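Local coordinates for uncharacterized NTF2-like protein (Mesorhizobium loti, PDB 3FH1), which is of unknown function but adopts the NTF2-like fold of the SnoaL-like family, whose cone-shaped half-barrel usually encloses a pocket for a small molecule, at residues 36-41 and 68-73; 83-88 and 94-99; 98-101 and 105-108. One frame throughout, in Å; residues are numbered along the deposited sequence.

Interaction 1 (36-41 and 68-73). With EDO (1,2-ethanediol), chain D.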
loop_
_atom_site.group_PDB
_atom_site.type_symbol
_atom_site.label_atom_id
_atom_site.label_comp_id
_atom_site.label_asym_id
_atom_site.label_seq_id
_atom_site.Cartn_x
_atom_site.Cartn_y
_atom_site.Cartn_z
ATOM N N ALA A 36 -23.213 -6.422 7.688
ATOM C CA ALA A 36 -24.415 -6.408 6.837
ATOM C C ALA A 36 -24.188 -5.786 5.448
ATOM O O ALA A 36 -24.675 -6.311 4.461
ATOM C CB ALA A 36 -25.577 -5.680 7.575
ATOM N N ALA A 37 -23.419 -4.704 5.362
ATOM C CA ALA A 37 -23.138 -4.052 4.052
ATOM C C ALA A 37 -22.215 -4.789 3.114
ATOM O O ALA A 37 -22.074 -4.385 1.931
ATOM C CB ALA A 37 -22.557 -2.592 4.267
ATOM N N LEU A 38 -21.499 -5.801 3.586
ATOM C CA LEU A 38 -20.457 -6.329 2.743
ATOM C C LEU A 38 -20.921 -6.821 1.384
ATOM O O LEU A 38 -20.326 -6.439 0.374
ATOM C CB LEU A 38 -19.559 -7.374 3.413
ATOM C CG LEU A 38 -18.588 -6.921 4.482
ATOM C CD1 LEU A 38 -18.087 -8.169 5.240
ATOM C CD2 LEU A 38 -17.444 -6.058 3.859
ATOM N N PRO A 39 -21.970 -7.662 1.338
ATOM C CA PRO A 39 -22.290 -8.189 0.013
ATOM C C PRO A 39 -22.596 -7.177 -1.070
ATOM O O PRO A 39 -22.152 -7.356 -2.209
ATOM C CB PRO A 39 -23.507 -9.052 0.278
ATOM C CG PRO A 39 -23.407 -9.434 1.698
ATOM C CD PRO A 39 -22.803 -8.269 2.395
ATOM N N GLU A 40 -23.301 -6.096 -0.729
ATOM C CA GLU A 40 -23.659 -5.125 -1.759
ATOM C C GLU A 40 -22.465 -4.322 -2.263
ATOM O O GLU A 40 -22.501 -3.740 -3.357
ATOM C CB GLU A 40 -24.752 -4.217 -1.218
ATOM C CG GLU A 40 -24.271 -3.236 -0.183
ATOM C CD GLU A 40 -25.424 -2.691 0.704
ATOM O OE1 GLU A 40 -26.181 -3.490 1.282
ATOM O OE2 GLU A 40 -25.506 -1.461 0.825
ATOM N N LEU A 41 -21.379 -4.309 -1.495
ATOM C CA LEU A 41 -20.184 -3.539 -1.854
ATOM C C LEU A 41 -19.175 -4.338 -2.687
ATOM O O LEU A 41 -18.202 -3.756 -3.157
ATOM C CB LEU A 41 -19.446 -3.062 -0.597
ATOM C CG LEU A 41 -20.189 -2.134 0.342
ATOM C CD1 LEU A 41 -19.304 -1.874 1.549
ATOM C CD2 LEU A 41 -20.529 -0.848 -0.387
ATOM N N GLN A 68 -17.119 -13.825 3.515
ATOM C CA GLN A 68 -16.877 -14.676 4.677
ATOM C C GLN A 68 -15.637 -14.185 5.437
ATOM O O GLN A 68 -15.662 -14.139 6.676
ATOM C CB GLN A 68 -16.690 -16.120 4.269
ATOM C CG GLN A 68 -16.582 -17.095 5.425
ATOM C CD GLN A 68 -16.661 -18.552 4.920
ATOM O OE1 GLN A 68 -17.538 -18.908 4.101
ATOM N NE2 GLN A 68 -15.734 -19.382 5.383
ATOM N N LEU A 69 -14.567 -13.861 4.717
ATOM C CA LEU A 69 -13.320 -13.472 5.347
ATOM C C LEU A 69 -13.483 -12.148 6.073
ATOM O O LEU A 69 -13.179 -12.029 7.247
ATOM C CB LEU A 69 -12.174 -13.384 4.362
ATOM C CG LEU A 69 -10.790 -12.891 4.911
ATOM C CD1 LEU A 69 -10.219 -13.879 5.836
ATOM C CD2 LEU A 69 -9.818 -12.575 3.799
ATOM N N TRP A 70 -13.979 -11.148 5.372
ATOM C CA TRP A 70 -14.153 -9.855 6.000
ATOM C C TRP A 70 -15.159 -9.870 7.169
ATOM O O TRP A 70 -14.981 -9.155 8.156
ATOM C CB TRP A 70 -14.528 -8.837 4.964
ATOM C CG TRP A 70 -13.347 -8.308 4.218
ATOM C CD1 TRP A 70 -12.106 -8.020 4.729
ATOM C CD2 TRP A 70 -13.307 -7.911 2.841
ATOM N NE1 TRP A 70 -11.308 -7.457 3.741
ATOM C CE2 TRP A 70 -12.050 -7.340 2.605
ATOM C CE3 TRP A 70 -14.248 -7.930 1.795
ATOM C CZ2 TRP A 70 -11.689 -6.869 1.358
ATOM C CZ3 TRP A 70 -13.884 -7.478 0.580
ATOM C CH2 TRP A 70 -12.600 -6.947 0.358
ATOM N N SER A 71 -16.222 -10.666 7.059
ATOM C CA SER A 71 -17.219 -10.799 8.141
ATOM C C SER A 71 -16.595 -11.354 9.419
ATOM O O SER A 71 -16.894 -10.921 10.537
ATOM C CB SER A 71 -18.381 -11.694 7.690
ATOM O OG SER A 71 -19.073 -11.109 6.603
ATOM N N ALA A 72 -15.741 -12.344 9.251
ATOM C CA ALA A 72 -15.091 -12.958 10.393
ATOM C C ALA A 72 -14.161 -11.921 11.035
ATOM O O ALA A 72 -14.069 -11.839 12.261
ATOM C CB ALA A 72 -14.296 -14.190 9.959
ATOM N N ILE A 73 -13.410 -11.218 10.201
ATOM C CA ILE A 73 -12.459 -10.191 10.669
ATOM C C ILE A 73 -13.213 -9.137 11.460
ATOM O O ILE A 73 -12.787 -8.774 12.559
ATOM C CB ILE A 73 -11.618 -9.568 9.542
ATOM C CG1 ILE A 73 -10.628 -10.629 9.014
ATOM C CG2 ILE A 73 -10.852 -8.289 10.061
ATOM C CD1 ILE A 73 -9.965 -10.245 7.699
HETATM C C1 EDO D . -24.381 -7.964 -4.695
HETATM O O1 EDO D . -23.430 -6.860 -4.766
HETATM C C2 EDO D . -25.787 -7.484 -4.981
HETATM O O2 EDO D . -26.085 -6.300 -4.203
#

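Interaction 2 (83-88 and 94-99)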
loop_
_atom_site.group_PDB
_atom_site.type_symbol
_atom_site.label_atom_id
_atom_site.label_comp_id
_atom_site.label_asym_id
_atom_site.label_seq_id
_atom_site.Cartn_x
_atom_site.Cartn_y
_atom_site.Cartn_z
ATOM N N LEU A 83 -8.150 3.635 11.874
ATOM C CA LEU A 83 -7.884 4.143 10.538
ATOM C C LEU A 83 -6.844 5.247 10.631
ATOM O O LEU A 83 -7.025 6.252 11.346
ATOM C CB LEU A 83 -9.144 4.715 9.919
ATOM C CG LEU A 83 -10.220 3.656 9.660
ATOM C CD1 LEU A 83 -11.544 4.293 9.279
ATOM C CD2 LEU A 83 -9.745 2.705 8.536
ATOM N N GLU A 84 -5.772 5.084 9.870
ATOM C CA GLU A 84 -4.732 6.093 9.786
ATOM C C GLU A 84 -5.028 7.093 8.670
ATOM O O GLU A 84 -4.959 8.311 8.884
ATOM C CB GLU A 84 -3.345 5.479 9.605
ATOM C CG GLU A 84 -2.890 4.683 10.782
ATOM C CD GLU A 84 -1.489 4.075 10.570
ATOM O OE1 GLU A 84 -0.986 4.109 9.421
ATOM O OE2 GLU A 84 -0.918 3.572 11.549
ATOM N N GLU A 85 -5.345 6.596 7.483
ATOM C CA GLU A 85 -5.618 7.466 6.350
ATOM C C GLU A 85 -6.278 6.687 5.254
ATOM O O GLU A 85 -5.799 5.609 4.899
ATOM C CB GLU A 85 -4.339 8.070 5.764
ATOM C CG GLU A 85 -4.613 9.128 4.676
ATOM C CD GLU A 85 -3.342 9.469 3.909
ATOM O OE1 GLU A 85 -2.628 8.547 3.478
ATOM O OE2 GLU A 85 -3.148 10.629 3.672
ATOM N N THR A 86 -7.327 7.259 4.680
ATOM C CA THR A 86 -7.918 6.742 3.439
ATOM C C THR A 86 -7.650 7.776 2.369
ATOM O O THR A 86 -8.045 8.954 2.537
ATOM C CB THR A 86 -9.440 6.532 3.542
ATOM O OG1 THR A 86 -9.730 5.610 4.598
ATOM C CG2 THR A 86 -10.008 6.035 2.244
ATOM N N PHE A 87 -6.967 7.361 1.318
ATOM C CA PHE A 87 -6.621 8.201 0.153
ATOM C C PHE A 87 -7.289 7.606 -1.089
ATOM O O PHE A 87 -7.138 6.408 -1.360
ATOM C CB PHE A 87 -5.111 8.298 -0.073
ATOM C CG PHE A 87 -4.765 8.990 -1.367
ATOM C CD1 PHE A 87 -4.896 10.346 -1.449
ATOM C CD2 PHE A 87 -4.359 8.258 -2.486
ATOM C CE1 PHE A 87 -4.641 11.025 -2.644
ATOM C CE2 PHE A 87 -4.075 8.899 -3.681
ATOM C CZ PHE A 87 -4.217 10.281 -3.767
ATOM N N VAL A 88 -8.053 8.424 -1.787
ATOM C CA VAL A 88 -8.826 7.997 -2.970
ATOM C C VAL A 88 -8.415 8.719 -4.207
ATOM O O VAL A 88 -8.233 9.940 -4.161
ATOM C CB VAL A 88 -10.338 8.276 -2.684
ATOM C CG1 VAL A 88 -11.172 8.045 -3.902
ATOM C CG2 VAL A 88 -10.791 7.419 -1.483
ATOM N N THR A 94 -6.263 3.807 -1.158
ATOM C CA THR A 94 -5.404 3.144 -0.159
ATOM C C THR A 94 -5.986 3.424 1.240
ATOM O O THR A 94 -6.502 4.505 1.489
ATOM C CB THR A 94 -3.904 3.604 -0.215
ATOM O OG1 THR A 94 -3.788 5.018 0.064
ATOM C CG2 THR A 94 -3.289 3.253 -1.525
ATOM N N ILE A 95 -5.966 2.422 2.098
ATOM C CA ILE A 95 -6.459 2.591 3.474
ATOM C C ILE A 95 -5.377 2.103 4.377
ATOM O O ILE A 95 -5.074 0.892 4.398
ATOM C CB ILE A 95 -7.742 1.775 3.786
ATOM C CG1 ILE A 95 -8.835 2.041 2.719
ATOM C CG2 ILE A 95 -8.199 2.083 5.178
ATOM C CD1 ILE A 95 -9.984 0.985 2.757
ATOM N N ARG A 96 -4.719 3.055 5.052
ATOM C CA ARG A 96 -3.742 2.696 6.097
ATOM C C ARG A 96 -4.460 2.547 7.412
ATOM O O ARG A 96 -5.323 3.346 7.772
ATOM C CB ARG A 96 -2.600 3.715 6.209
ATOM C CG ARG A 96 -1.554 3.607 5.102
ATOM C CD ARG A 96 -0.405 4.543 5.443
ATOM N NE ARG A 96 -0.669 5.984 5.407
ATOM C CZ ARG A 96 -0.584 6.810 6.456
ATOM N NH1 ARG A 96 -0.445 6.363 7.677
ATOM N NH2 ARG A 96 -0.683 8.127 6.287
ATOM N N TRP A 97 -4.056 1.526 8.161
ATOM C CA TRP A 97 -4.666 1.136 9.414
ATOM C C TRP A 97 -3.708 0.553 10.422
ATOM O O TRP A 97 -2.583 0.192 10.110
ATOM C CB TRP A 97 -5.826 0.141 9.147
ATOM C CG TRP A 97 -5.500 -0.981 8.219
ATOM C CD1 TRP A 97 -5.928 -1.084 6.924
ATOM C CD2 TRP A 97 -4.791 -2.208 8.497
ATOM N NE1 TRP A 97 -5.483 -2.239 6.357
ATOM C CE2 TRP A 97 -4.800 -2.959 7.296
ATOM C CE3 TRP A 97 -4.141 -2.735 9.607
ATOM C CZ2 TRP A 97 -4.170 -4.204 7.194
ATOM C CZ3 TRP A 97 -3.519 -3.956 9.493
ATOM C CH2 TRP A 97 -3.561 -4.677 8.324
ATOM N N ARG A 98 -4.171 0.494 11.672
ATOM C CA ARG A 98 -3.531 -0.237 12.748
ATOM C C ARG A 98 -4.556 -1.250 13.258
ATOM O O ARG A 98 -5.686 -0.878 13.621
ATOM C CB ARG A 98 -3.096 0.683 13.877
ATOM C CG ARG A 98 -2.509 -0.116 15.026
ATOM C CD ARG A 98 -2.012 0.747 16.150
ATOM N NE ARG A 98 -1.027 1.760 15.786
ATOM C CZ ARG A 98 0.279 1.540 15.848
ATOM N NH1 ARG A 98 0.744 0.357 16.232
ATOM N NH2 ARG A 98 1.128 2.506 15.551
ATOM N N TYR A 99 -4.171 -2.517 13.218
ATOM C CA TYR A 99 -5.027 -3.623 13.690
ATOM C C TYR A 99 -4.606 -4.009 15.096
ATOM O O TYR A 99 -3.418 -4.261 15.356
ATOM C CB TYR A 99 -4.851 -4.817 12.736
ATOM C CG TYR A 99 -5.611 -6.056 13.144
ATOM C CD1 TYR A 99 -6.967 -6.044 13.215
ATOM C CD2 TYR A 99 -4.944 -7.265 13.402
ATOM C CE1 TYR A 99 -7.686 -7.171 13.560
ATOM C CE2 TYR A 99 -5.655 -8.420 13.776
ATOM C CZ TYR A 99 -7.036 -8.367 13.832
ATOM O OH TYR A 99 -7.794 -9.482 14.177
HETATM O O HOH W 1 -3.818 5.718 2.650
#

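Interaction 3 (98-101 and 105-108)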
loop_
_atom_site.group_PDB
_atom_site.type_symbol
_atom_site.label_atom_id
_atom_site.label_comp_id
_atom_site.label_asym_id
_atom_site.label_seq_id
_atom_site.Cartn_x
_atom_site.Cartn_y
_atom_site.Cartn_z
ATOM N N ARG A 98 -4.171 0.494 11.672
ATOM C CA ARG A 98 -3.531 -0.237 12.748
ATOM C C ARG A 98 -4.556 -1.250 13.258
ATOM O O ARG A 98 -5.686 -0.878 13.621
ATOM C CB ARG A 98 -3.096 0.683 13.877
ATOM C CG ARG A 98 -2.509 -0.116 15.026
ATOM C CD ARG A 98 -2.012 0.747 16.150
ATOM N NE ARG A 98 -1.027 1.760 15.786
ATOM C CZ ARG A 98 0.279 1.540 15.848
ATOM N NH1 ARG A 98 0.744 0.357 16.232
ATOM N NH2 ARG A 98 1.128 2.506 15.551
ATOM N N TYR A 99 -4.171 -2.517 13.218
ATOM C CA TYR A 99 -5.027 -3.623 13.690
ATOM C C TYR A 99 -4.606 -4.009 15.096
ATOM O O TYR A 99 -3.418 -4.261 15.356
ATOM C CB TYR A 99 -4.851 -4.817 12.736
ATOM C CG TYR A 99 -5.611 -6.056 13.144
ATOM C CD1 TYR A 99 -6.967 -6.044 13.215
ATOM C CD2 TYR A 99 -4.944 -7.265 13.402
ATOM C CE1 TYR A 99 -7.686 -7.171 13.560
ATOM C CE2 TYR A 99 -5.655 -8.420 13.776
ATOM C CZ TYR A 99 -7.036 -8.367 13.832
ATOM O OH TYR A 99 -7.794 -9.482 14.177
ATOM N N TRP A 100 -5.600 -4.096 15.989
ATOM C CA TRP A 100 -5.400 -4.482 17.374
ATOM C C TRP A 100 -5.929 -5.879 17.554
ATOM O O TRP A 100 -7.074 -6.169 17.231
ATOM C CB TRP A 100 -6.119 -3.532 18.328
ATOM C CG TRP A 100 -5.597 -2.162 18.300
ATOM C CD1 TRP A 100 -5.974 -1.139 17.465
ATOM C CD2 TRP A 100 -4.622 -1.618 19.179
ATOM N NE1 TRP A 100 -5.270 -0.011 17.772
ATOM C CE2 TRP A 100 -4.429 -0.277 18.814
ATOM C CE3 TRP A 100 -3.873 -2.146 20.229
ATOM C CZ2 TRP A 100 -3.532 0.559 19.478
ATOM C CZ3 TRP A 100 -2.978 -1.319 20.872
ATOM C CH2 TRP A 100 -2.833 0.026 20.503
HETATM N N MSE A 101 -5.061 -6.737 18.082
HETATM C CA MSE A 101 -5.339 -8.155 18.264
HETATM C C MSE A 101 -5.842 -8.433 19.673
HETATM O O MSE A 101 -5.648 -7.634 20.581
HETATM C CB MSE A 101 -4.074 -8.943 17.989
HETATM C CG MSE A 101 -3.772 -9.074 16.528
HETATM SE SE MSE A 101 -1.877 -9.422 16.242
HETATM C CE MSE A 101 -1.354 -7.707 16.162
ATOM N N ASN A 105 -1.665 -6.912 21.308
ATOM C CA ASN A 105 -0.641 -6.432 20.372
ATOM C C ASN A 105 -1.328 -5.713 19.200
ATOM O O ASN A 105 -2.533 -5.856 18.999
ATOM C CB ASN A 105 0.202 -7.613 19.864
ATOM C CG ASN A 105 1.063 -8.224 20.958
ATOM O OD1 ASN A 105 1.716 -7.505 21.703
ATOM N ND2 ASN A 105 1.060 -9.551 21.058
ATOM N N SER A 106 -0.551 -4.975 18.420
ATOM C CA SER A 106 -1.090 -4.364 17.221
ATOM C C SER A 106 -0.085 -4.485 16.118
ATOM O O SER A 106 1.078 -4.840 16.375
ATOM C CB SER A 106 -1.429 -2.887 17.425
ATOM O OG SER A 106 -0.267 -2.084 17.547
ATOM N N VAL A 107 -0.541 -4.220 14.904
ATOM C CA VAL A 107 0.324 -4.163 13.745
ATOM C C VAL A 107 -0.230 -3.116 12.754
ATOM O O VAL A 107 -1.441 -2.991 12.554
ATOM C CB VAL A 107 0.521 -5.544 13.057
ATOM C CG1 VAL A 107 -0.825 -6.130 12.536
ATOM C CG2 VAL A 107 1.575 -5.450 11.936
ATOM N N ARG A 108 0.655 -2.313 12.174
ATOM C CA ARG A 108 0.234 -1.411 11.108
ATOM C C ARG A 108 0.186 -2.115 9.770
ATOM O O ARG A 108 0.987 -3.008 9.478
ATOM C CB ARG A 108 1.151 -0.203 11.052
ATOM C CG ARG A 108 1.273 0.616 12.303
ATOM C CD ARG A 108 2.244 1.757 12.116
ATOM N NE ARG A 108 1.747 2.802 11.227
ATOM C CZ ARG A 108 2.537 3.575 10.484
ATOM N NH1 ARG A 108 3.839 3.448 10.535
ATOM N NH2 ARG A 108 2.012 4.502 9.707
#

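Interaction 1 (36-41 and 68-73)
Leu38 and Ser71 mark the nearest approach of the two backbones, their CA atoms 7.7 Å apart, a gap that side chains alone bridge between segment 36-41, with its short helix 38-41, and the regular helix 68-73. Leu38 does the reaching. Its CG stands anti to the carbonyl carbon (chi1 -71°), which carries both methyls across to the helix. CD1 settles between two neighbours: it packs on Trp70 CB at 3.6 Å and, in one of two conformers of Ser71, lies 3.4 Å from Ser71 OG. CD2 comes obliquely to the indole, and the leucine and tryptophan side chains cross at about a right angle, so that the branched end rests against the root of the ring rather than stacking on it. Leucine suits the place, being long enough to span the gap and wholly apolar. In that same conformer the serine hydroxyl is hydrogen-bonded to Val67 O, one turn back in its own helix. Phe26 and Phe30 of helix 16-31 meet the Trp70 ring edge-to-face, while its NE1 bonds an unidentified ligand. Pro39 O accepts a 2.9 Å hydrogen bond from O1 of an ethanediol; both small molecules probably come from the crystallisation liquor. The junction is thus largely apolar and small, 131 Å² in all: Leu38 helps bury the base of a tryptophan whose polar edge is turned to that ligand.

Interaction 2 (83-88 and 94-99)
The guanidinium of Arg96 has Glu85 CB over one face, 3.6 Å above its plane and offset toward the rim, and Glu84 OE1 at its edge. NH1 gives Glu84 OE1 a 2.9 Å salt bridge, although it meets the oxygen from above the carboxylate plane; NH2 makes a weak one of 3.4 Å with Glu85 OE1. Both carboxylates are turned 64° from the guanidinium, so neither pairs with it side-on. A bend at chi3 (-68°) turns the arginine's end across toward strand 83-88. Each glutamate has its stronger partner elsewhere: Glu84 OE2 in Arg108, Glu85 OE2 in Arg92 of the second subunit. Arginine, with several N-H groups, suits a place between two acids. On the same face the Phe87 ring has Thr94 OG1 near its plane, and a water beside that hydroxyl probably shares its protons among acceptors including Glu85 O. The other face is mainly apolar, with Leu83 CD2 lying alongside Ile95 CG2 at 3.7 Å beneath helix 16-31. Between the faces, Arg96 O accepts from both Glu84 N (2.8 Å) and Glu85 N (3.3 Å), which reach it from the same side of its plane, while Arg96 N returns a bond to Glu85 O. Two consecutive residues opposite one define a classic beta bulge, here in the antiparallel hairpin 80-89/92-100 of the curved sheet characteristic of the NTF2-like fold.

Interaction 3 (98-101 and 105-108)
Arg98 and Arg108 reach out on one face of the sheet with their guanidinium planes only 24° apart, yet the groups are not squarely stacked. Instead the aliphatic Arg108 CG sits over one face of the Arg98 guanidinium, and Arg98 NH2 is 3.7 Å from Arg108 CD. The like charges, 4.4 Å apart between Arg98 NH2 and Arg108 NE, are probably offset by acids: Arg98 pairs with Asp56 of the second subunit, Arg108 with Glu84 and with Glu49 of the second subunit. Arg98 extends with CG anti to its amide nitrogen (chi1 176°) and then bends at chi3, which brings NH1 to Ser106 OG. That 3.0 Å hydrogen bond lies in the guanidinium plane, with an angle of 148° at the hydrogen. Were Arg98 replaced by an alanine, Ser106 OG would probably lose this donor and Asp56 of the second subunit its positive mate, and the methylenes of Arg108 would be uncovered.

The backbone beneath is the end of an antiparallel beta hairpin, strands 92-100 and 106-116, in the NTF2-like sheet. Tyr99 and Val107 form a hydrogen-bonded pair, flanked by the non-hydrogen-bonded pairs Arg98 with Arg108 and Trp100 with Ser106. In the last of these, Ser106 CB lies over the six-membered ring of Trp100, a CH-pi contact 3.9 Å from its centroid; serine is small enough to lie under the indole while still offering its hydroxyl to Arg98. Trp100 NE1 is held by Asp82. At the turn, Met101 N donates to Asn105 O at 2.8 Å, almost straight. Met101, a selenomethionine here, bends at chi3 and curls its flexible chain across the partner strand, so that CE packs on the Ser106 backbone and comes within 4.0 Å of Val107 CG1.

Overall arrangement
From the N terminus, interaction 1 comes first: 36-41 meets 68-73 across 26 intervening residues, a loop that takes in strands 42-43, 46-49 and 59-61 and ties the short helix 38-41 to helix 63-75. The chain then passes through a short loop into strand 80-89, where interaction 2 closes the first of two successive hairpins. Interaction 3 closes the next, beginning on the stretch where interaction 2 ends and sharing Arg98 and Tyr99. The three run in series, none enclosing another. Strand 92-100 is common to both hairpins, and the Glu84-Arg108 bridge links them. Both hairpin contacts also touch the second subunit, whereas interaction 1, with its centre 18 Å from that of interaction 2, does not.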